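Local coordinates for protein 3-hydroxyisobutyryl-CoA hydrolase (Mycobacterium thermoresistibile, PDB 4HDT) that probably hydrolyses the thioester of 3-hydroxyisobutyryl-CoA to release 3-hydroxyisobutyrate and coenzyme A, and binds zinc ions in the crystal, at residues S284-L289 against L346-E351; D93-N98 against Q291-S296. All coordinates share one frame; numbering follows the deposited sequence.

Interaction 1. Residues S284-L289 against L346-E351; sequences SLEDTL and LTFEGE. With ZN (zinc ion), chain B.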
loop_
_atom_site.group_PDB
_atom_site.type_symbol
_atom_site.label_atom_id
_atom_site.label_comp_id
_atom_site.label_asym_id
_atom_site.label_seq_id
_atom_site.Cartn_x
_atom_site.Cartn_y
_atom_site.Cartn_z
ATOM N N SER A 284 8.876 8.143 -12.394
ATOM C CA SER A 284 8.895 8.989 -11.211
ATOM C C SER A 284 7.835 8.549 -10.192
ATOM O O SER A 284 6.715 8.285 -10.595
ATOM C CB SER A 284 8.530 10.405 -11.689
ATOM O OG SER A 284 8.263 11.259 -10.678
ATOM N N LEU A 285 8.200 8.449 -8.910
ATOM C CA LEU A 285 7.197 8.218 -7.870
ATOM C C LEU A 285 6.183 9.363 -7.853
ATOM O O LEU A 285 4.978 9.125 -7.746
ATOM C CB LEU A 285 7.831 8.018 -6.502
ATOM C CG LEU A 285 6.959 7.791 -5.266
ATOM C CD1 LEU A 285 5.997 6.660 -5.505
ATOM C CD2 LEU A 285 7.795 7.504 -4.028
ATOM N N GLU A 286 6.655 10.596 -7.966
ATOM C CA GLU A 286 5.731 11.739 -7.991
ATOM C C GLU A 286 4.738 11.680 -9.151
ATOM O O GLU A 286 3.540 11.904 -8.954
ATOM C CB GLU A 286 6.480 13.076 -7.966
ATOM C CG GLU A 286 7.215 13.362 -6.676
ATOM C CD GLU A 286 8.573 12.712 -6.569
ATOM O OE1 GLU A 286 9.101 12.160 -7.556
ATOM O OE2 GLU A 286 9.121 12.744 -5.463
ATOM N N ASP A 287 5.200 11.391 -10.361
ATOM C CA ASP A 287 4.303 11.276 -11.495
ATOM C C ASP A 287 3.281 10.165 -11.318
ATOM O O ASP A 287 2.112 10.294 -11.715
ATOM C CB ASP A 287 5.077 11.060 -12.782
ATOM C CG ASP A 287 5.874 12.273 -13.208
ATOM O OD1 ASP A 287 5.759 13.351 -12.572
ATOM O OD2 ASP A 287 6.657 12.079 -14.170
ATOM N N THR A 288 3.689 9.076 -10.690
ATOM C CA THR A 288 2.787 7.976 -10.428
ATOM C C THR A 288 1.713 8.387 -9.423
ATOM O O THR A 288 0.511 8.088 -9.582
ATOM C CB THR A 288 3.561 6.732 -9.946
ATOM O OG1 THR A 288 4.593 6.412 -10.890
ATOM C CG2 THR A 288 2.674 5.544 -9.814
ATOM N N LEU A 289 2.140 9.035 -8.357
ATOM C CA LEU A 289 1.175 9.537 -7.358
ATOM C C LEU A 289 0.209 10.537 -7.983
ATOM O O LEU A 289 -0.917 10.640 -7.556
ATOM C CB LEU A 289 1.908 10.178 -6.175
ATOM C CG LEU A 289 2.631 9.146 -5.286
ATOM C CD1 LEU A 289 3.717 9.772 -4.412
ATOM C CD2 LEU A 289 1.630 8.428 -4.431
ATOM N N LEU A 346 -2.212 17.092 -8.078
ATOM C CA LEU A 346 -1.328 16.857 -6.933
ATOM C C LEU A 346 0.023 17.513 -7.300
ATOM O O LEU A 346 0.537 17.319 -8.412
ATOM C CB LEU A 346 -1.172 15.346 -6.695
ATOM C CG LEU A 346 -0.165 14.942 -5.627
ATOM C CD1 LEU A 346 -0.647 15.384 -4.265
ATOM C CD2 LEU A 346 0.093 13.457 -5.594
ATOM N N THR A 347 0.537 18.329 -6.385
ATOM C CA THR A 347 1.850 18.972 -6.543
ATOM C C THR A 347 2.713 18.724 -5.300
ATOM O O THR A 347 2.209 18.385 -4.225
ATOM C CB THR A 347 1.711 20.492 -6.782
ATOM O OG1 THR A 347 0.961 21.083 -5.707
ATOM C CG2 THR A 347 0.999 20.710 -8.079
ATOM N N PHE A 348 4.037 18.847 -5.479
ATOM C CA PHE A 348 5.005 18.436 -4.447
ATOM C C PHE A 348 5.946 19.536 -3.989
ATOM O O PHE A 348 6.997 19.274 -3.415
ATOM C CB PHE A 348 5.821 17.270 -4.969
ATOM C CG PHE A 348 4.977 16.094 -5.304
ATOM C CD1 PHE A 348 4.430 15.978 -6.572
ATOM C CD2 PHE A 348 4.746 15.105 -4.381
ATOM C CE1 PHE A 348 3.626 14.908 -6.901
ATOM C CE2 PHE A 348 3.963 14.028 -4.706
ATOM C CZ PHE A 348 3.396 13.922 -5.967
ATOM N N GLU A 349 5.575 20.762 -4.236
ATOM C CA GLU A 349 6.475 21.842 -3.914
ATOM C C GLU A 349 6.239 22.263 -2.448
ATOM O O GLU A 349 5.261 21.793 -1.811
ATOM C CB GLU A 349 6.424 22.865 -5.057
ATOM C CG GLU A 349 7.040 22.194 -6.311
ATOM C CD GLU A 349 6.792 22.891 -7.644
ATOM O OE1 GLU A 349 6.772 24.129 -7.665
ATOM O OE2 GLU A 349 6.677 22.192 -8.694
ATOM N N GLY A 350 7.191 22.991 -1.857
ATOM C CA GLY A 350 7.221 23.267 -0.395
ATOM C C GLY A 350 8.277 22.490 0.405
ATOM O O GLY A 350 8.212 22.381 1.635
ATOM N N GLU A 351 9.250 21.908 -0.300
ATOM C CA GLU A 351 10.268 21.084 0.318
ATOM C C GLU A 351 11.092 21.849 1.379
ATOM O O GLU A 351 11.345 23.053 1.244
ATOM C CB GLU A 351 11.152 20.531 -0.813
ATOM C CG GLU A 351 12.420 19.853 -0.392
ATOM C CD GLU A 351 12.202 18.539 0.295
ATOM O OE1 GLU A 351 13.066 18.221 1.117
ATOM O OE2 GLU A 351 11.205 17.844 -0.000
HETATM ZN ZN ZN B . 13.197 16.295 1.658
#

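Interaction 2. Residues D93-N98 against Q291-S296; sequences DEYRLN and QEYRVS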
loop_
_atom_site.group_PDB
_atom_site.type_symbol
_atom_site.label_atom_id
_atom_site.label_comp_id
_atom_site.label_asym_id
_atom_site.label_seq_id
_atom_site.Cartn_x
_atom_site.Cartn_y
_atom_site.Cartn_z
ATOM N N ASP A 93 -2.118 15.372 1.209
ATOM C CA ASP A 93 -1.086 15.342 2.228
ATOM C C ASP A 93 -0.429 13.953 2.343
ATOM O O ASP A 93 0.781 13.838 2.521
ATOM C CB ASP A 93 -1.662 15.772 3.584
ATOM C CG ASP A 93 -1.973 17.259 3.647
ATOM O OD1 ASP A 93 -1.347 18.090 2.901
ATOM O OD2 ASP A 93 -2.847 17.656 4.474
ATOM N N GLU A 94 -1.233 12.898 2.215
ATOM C CA GLU A 94 -0.698 11.551 2.342
ATOM C C GLU A 94 0.250 11.212 1.199
ATOM O O GLU A 94 1.329 10.677 1.441
ATOM C CB GLU A 94 -1.819 10.517 2.381
ATOM C CG GLU A 94 -1.341 9.087 2.616
ATOM C CD GLU A 94 -2.468 8.091 2.548
ATOM O OE1 GLU A 94 -3.348 8.293 1.686
ATOM O OE2 GLU A 94 -2.488 7.109 3.319
ATOM N N TYR A 95 -0.139 11.556 -0.007
ATOM C CA TYR A 95 0.686 11.212 -1.169
ATOM C C TYR A 95 1.952 12.059 -1.170
ATOM O O TYR A 95 3.025 11.589 -1.543
ATOM C CB TYR A 95 -0.041 11.303 -2.501
ATOM C CG TYR A 95 -1.278 10.398 -2.667
ATOM C CD1 TYR A 95 -1.678 9.500 -1.685
ATOM C CD2 TYR A 95 -2.049 10.493 -3.788
ATOM C CE1 TYR A 95 -2.825 8.732 -1.820
ATOM C CE2 TYR A 95 -3.194 9.722 -3.951
ATOM C CZ TYR A 95 -3.603 8.876 -2.962
ATOM O OH TYR A 95 -4.787 8.191 -3.172
ATOM N N ARG A 96 1.881 13.305 -0.737
ATOM C CA ARG A 96 3.093 14.066 -0.536
ATOM C C ARG A 96 4.047 13.442 0.507
ATOM O O ARG A 96 5.273 13.417 0.313
ATOM C CB ARG A 96 2.734 15.527 -0.185
ATOM C CG ARG A 96 2.274 16.323 -1.418
ATOM C CD ARG A 96 1.471 17.596 -1.074
ATOM N NE ARG A 96 2.180 18.494 -0.200
ATOM C CZ ARG A 96 2.979 19.496 -0.596
ATOM N NH1 ARG A 96 3.202 19.720 -1.891
ATOM N NH2 ARG A 96 3.582 20.279 0.301
ATOM N N LEU A 97 3.488 12.908 1.581
ATOM C CA LEU A 97 4.267 12.196 2.569
ATOM C C LEU A 97 4.896 10.942 1.953
ATOM O O LEU A 97 6.086 10.669 2.177
ATOM C CB LEU A 97 3.396 11.811 3.778
ATOM C CG LEU A 97 3.991 10.792 4.792
ATOM C CD1 LEU A 97 5.233 11.337 5.462
ATOM C CD2 LEU A 97 2.952 10.366 5.840
ATOM N N ASN A 98 4.094 10.176 1.215
ATOM C CA ASN A 98 4.621 8.938 0.545
ATOM C C ASN A 98 5.845 9.262 -0.321
ATOM O O ASN A 98 6.886 8.590 -0.255
ATOM C CB ASN A 98 3.532 8.239 -0.313
ATOM C CG ASN A 98 2.260 7.873 0.448
ATOM O OD1 ASN A 98 1.144 8.021 -0.101
ATOM N ND2 ASN A 98 2.395 7.358 1.658
ATOM N N GLN A 291 -1.068 10.415 -10.949
ATOM C CA GLN A 291 -2.047 9.579 -11.609
ATOM C C GLN A 291 -2.976 8.969 -10.573
ATOM O O GLN A 291 -4.203 8.982 -10.724
ATOM C CB GLN A 291 -1.363 8.485 -12.419
ATOM C CG GLN A 291 -2.286 7.518 -13.143
ATOM C CD GLN A 291 -1.489 6.695 -14.140
ATOM O OE1 GLN A 291 -1.267 7.134 -15.282
ATOM N NE2 GLN A 291 -1.017 5.563 -13.708
ATOM N N GLU A 292 -2.395 8.441 -9.513
ATOM C CA GLU A 292 -3.191 7.829 -8.468
ATOM C C GLU A 292 -4.161 8.846 -7.860
ATOM O O GLU A 292 -5.291 8.520 -7.486
ATOM C CB GLU A 292 -2.293 7.259 -7.369
ATOM C CG GLU A 292 -1.542 5.974 -7.741
ATOM C CD GLU A 292 -0.598 5.469 -6.661
ATOM O OE1 GLU A 292 -0.596 6.029 -5.554
ATOM O OE2 GLU A 292 0.158 4.498 -6.922
ATOM N N TYR A 293 -3.740 10.086 -7.752
ATOM C CA TYR A 293 -4.605 11.108 -7.154
ATOM C C TYR A 293 -5.824 11.368 -8.053
ATOM O O TYR A 293 -6.938 11.491 -7.553
ATOM C CB TYR A 293 -3.811 12.401 -6.940
ATOM C CG TYR A 293 -4.573 13.510 -6.273
ATOM C CD1 TYR A 293 -4.871 13.445 -4.898
ATOM C CD2 TYR A 293 -4.979 14.622 -6.993
ATOM C CE1 TYR A 293 -5.567 14.447 -4.270
ATOM C CE2 TYR A 293 -5.684 15.615 -6.377
ATOM C CZ TYR A 293 -5.981 15.548 -5.029
ATOM O OH TYR A 293 -6.705 16.608 -4.490
ATOM N N ARG A 294 -5.618 11.449 -9.368
ATOM C CA ARG A 294 -6.755 11.575 -10.311
ATOM C C ARG A 294 -7.724 10.403 -10.123
ATOM O O ARG A 294 -8.937 10.590 -10.048
ATOM C CB ARG A 294 -6.297 11.601 -11.775
ATOM C CG ARG A 294 -5.469 12.839 -12.120
ATOM C CD ARG A 294 -4.917 12.743 -13.533
ATOM N NE ARG A 294 -4.480 14.022 -14.065
ATOM C CZ ARG A 294 -4.049 14.212 -15.325
ATOM N NH1 ARG A 294 -3.964 13.185 -16.176
ATOM N NH2 ARG A 294 -3.696 15.427 -15.733
ATOM N N VAL A 295 -7.175 9.197 -10.016
ATOM C CA VAL A 295 -7.992 7.990 -9.869
ATOM C C VAL A 295 -8.778 8.010 -8.557
ATOM O O VAL A 295 -9.992 7.729 -8.554
ATOM C CB VAL A 295 -7.129 6.728 -10.009
ATOM C CG1 VAL A 295 -7.856 5.444 -9.638
ATOM C CG2 VAL A 295 -6.573 6.617 -11.449
ATOM N N SER A 296 -8.107 8.355 -7.457
ATOM C CA SER A 296 -8.781 8.426 -6.147
ATOM C C SER A 296 -9.893 9.477 -6.153
ATOM O O SER A 296 -10.982 9.216 -5.695
ATOM C CB SER A 296 -7.789 8.675 -5.017
ATOM O OG SER A 296 -6.820 7.616 -4.940
#

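Interaction 1. Residues S284-L289 against L346-E351
Glu-286 lies across one face of the Phe-348 ring, its CG 3.6 Å from the ring centroid and only 3° off the ring normal, a CH-pi contact placed squarely over the centre. Its CB sits over the rim of the same face, 3.6 Å from Phe-348 CE1. The side chain bends at chi2, which lifts the carboxylate away from the aromatic surface to a salt bridge between OE2 and Arg-103; carboxylate and ring planes stand 90° apart. One turn on, Leu-289 meets the edge of the ring, CB to Phe-348 CZ 4.0 Å, from the same helix that supplies Glu-286. Leu-346 fills in next to it: its CD2 lies 3.8 Å from Leu-289 CB and also packs on the backbone carbonyl of Leu-289. No hydrogen bond joins the two segments. In this crotonase-family chain the contact fastens the irregular C-terminal tail, which follows helix 332-336, onto the first turn of helix 285-299, with Ala-99 and Phe-92 of helix 85-103 touching the tail's side chains. Ser-284 is the N-cap of helix 285-299; its OG accepts from Asp-287 N at 3.1 Å and 171°, while its carbonyl O receives Thr-288 N and Thr-288 OG1 from opposite faces. At the tail's end Glu-351 OE1 binds a zinc ion at 2.0 Å together with Glu-49 and His-100, and its OE2 forms a salt bridge with Arg-103, the arginine that also pairs with Glu-286.

Interaction 2. Residues D93-N98 against Q291-S296
Glu-292 begins the contact, its CB 4.3 Å from CE2 of Tyr-95, while its carboxylate turns elsewhere, accepting from Thr-154 OG1 and Gly-152 N. Tyr-293 follows, the residue nearest Tyr-95 along the backbones. Its CA lies in the plane of the Tyr-95 ring at the edge, 3.8 Å from CE2, and its CB packs against the same carbon at 4.1 Å. With CG anti to the backbone N (chi1 -177°), the Tyr-293 ring departs to one side of Tyr-95, toward Arg-88, Trp-91 and Phe-92, with its own edge to Tyr-95 CE2. The two helices, 85-103 and 285-299, run nearly antiparallel in the crotonase-like fold, their local axes 11.2 Å apart at an angle of 158°, a spacing bridged by the long Tyr-95 side chain. One turn further, Ser-296 OG reaches Tyr-95 OH in the plane of the ring, 2.8 Å away. Ser-296 OG also lies 3.1 Å from Glu-292 O of its own helix, so its single proton has two possible acceptors. Tyr-95 OH is hydrogen-bonded to Asp-150 OD2 as well, which gives this buried hydroxyl a polar partner beyond the helix pair.

Interactions 1 and 2 share helix 285-299, the first using its N-terminal turn and the second the turns that follow, and their centres are about 8 Å apart. Arg-96 of helix 85-103 ties them together: its NH1 lies 2.9 Å from Thr-347 O and 2.9 Å from Glu-349 O, probable hydrogen bonds that hold the C-terminal tail to the helix that carries Tyr-95. Leu-289 CD1 also packs 3.5 Å from Tyr-95 O. Helix 85-103 supplies His-100 to the zinc site that Glu-351 also binds; the His-100 side chain is about 7 Å from that of Glu-286 and about 10 Å from that of Tyr-95.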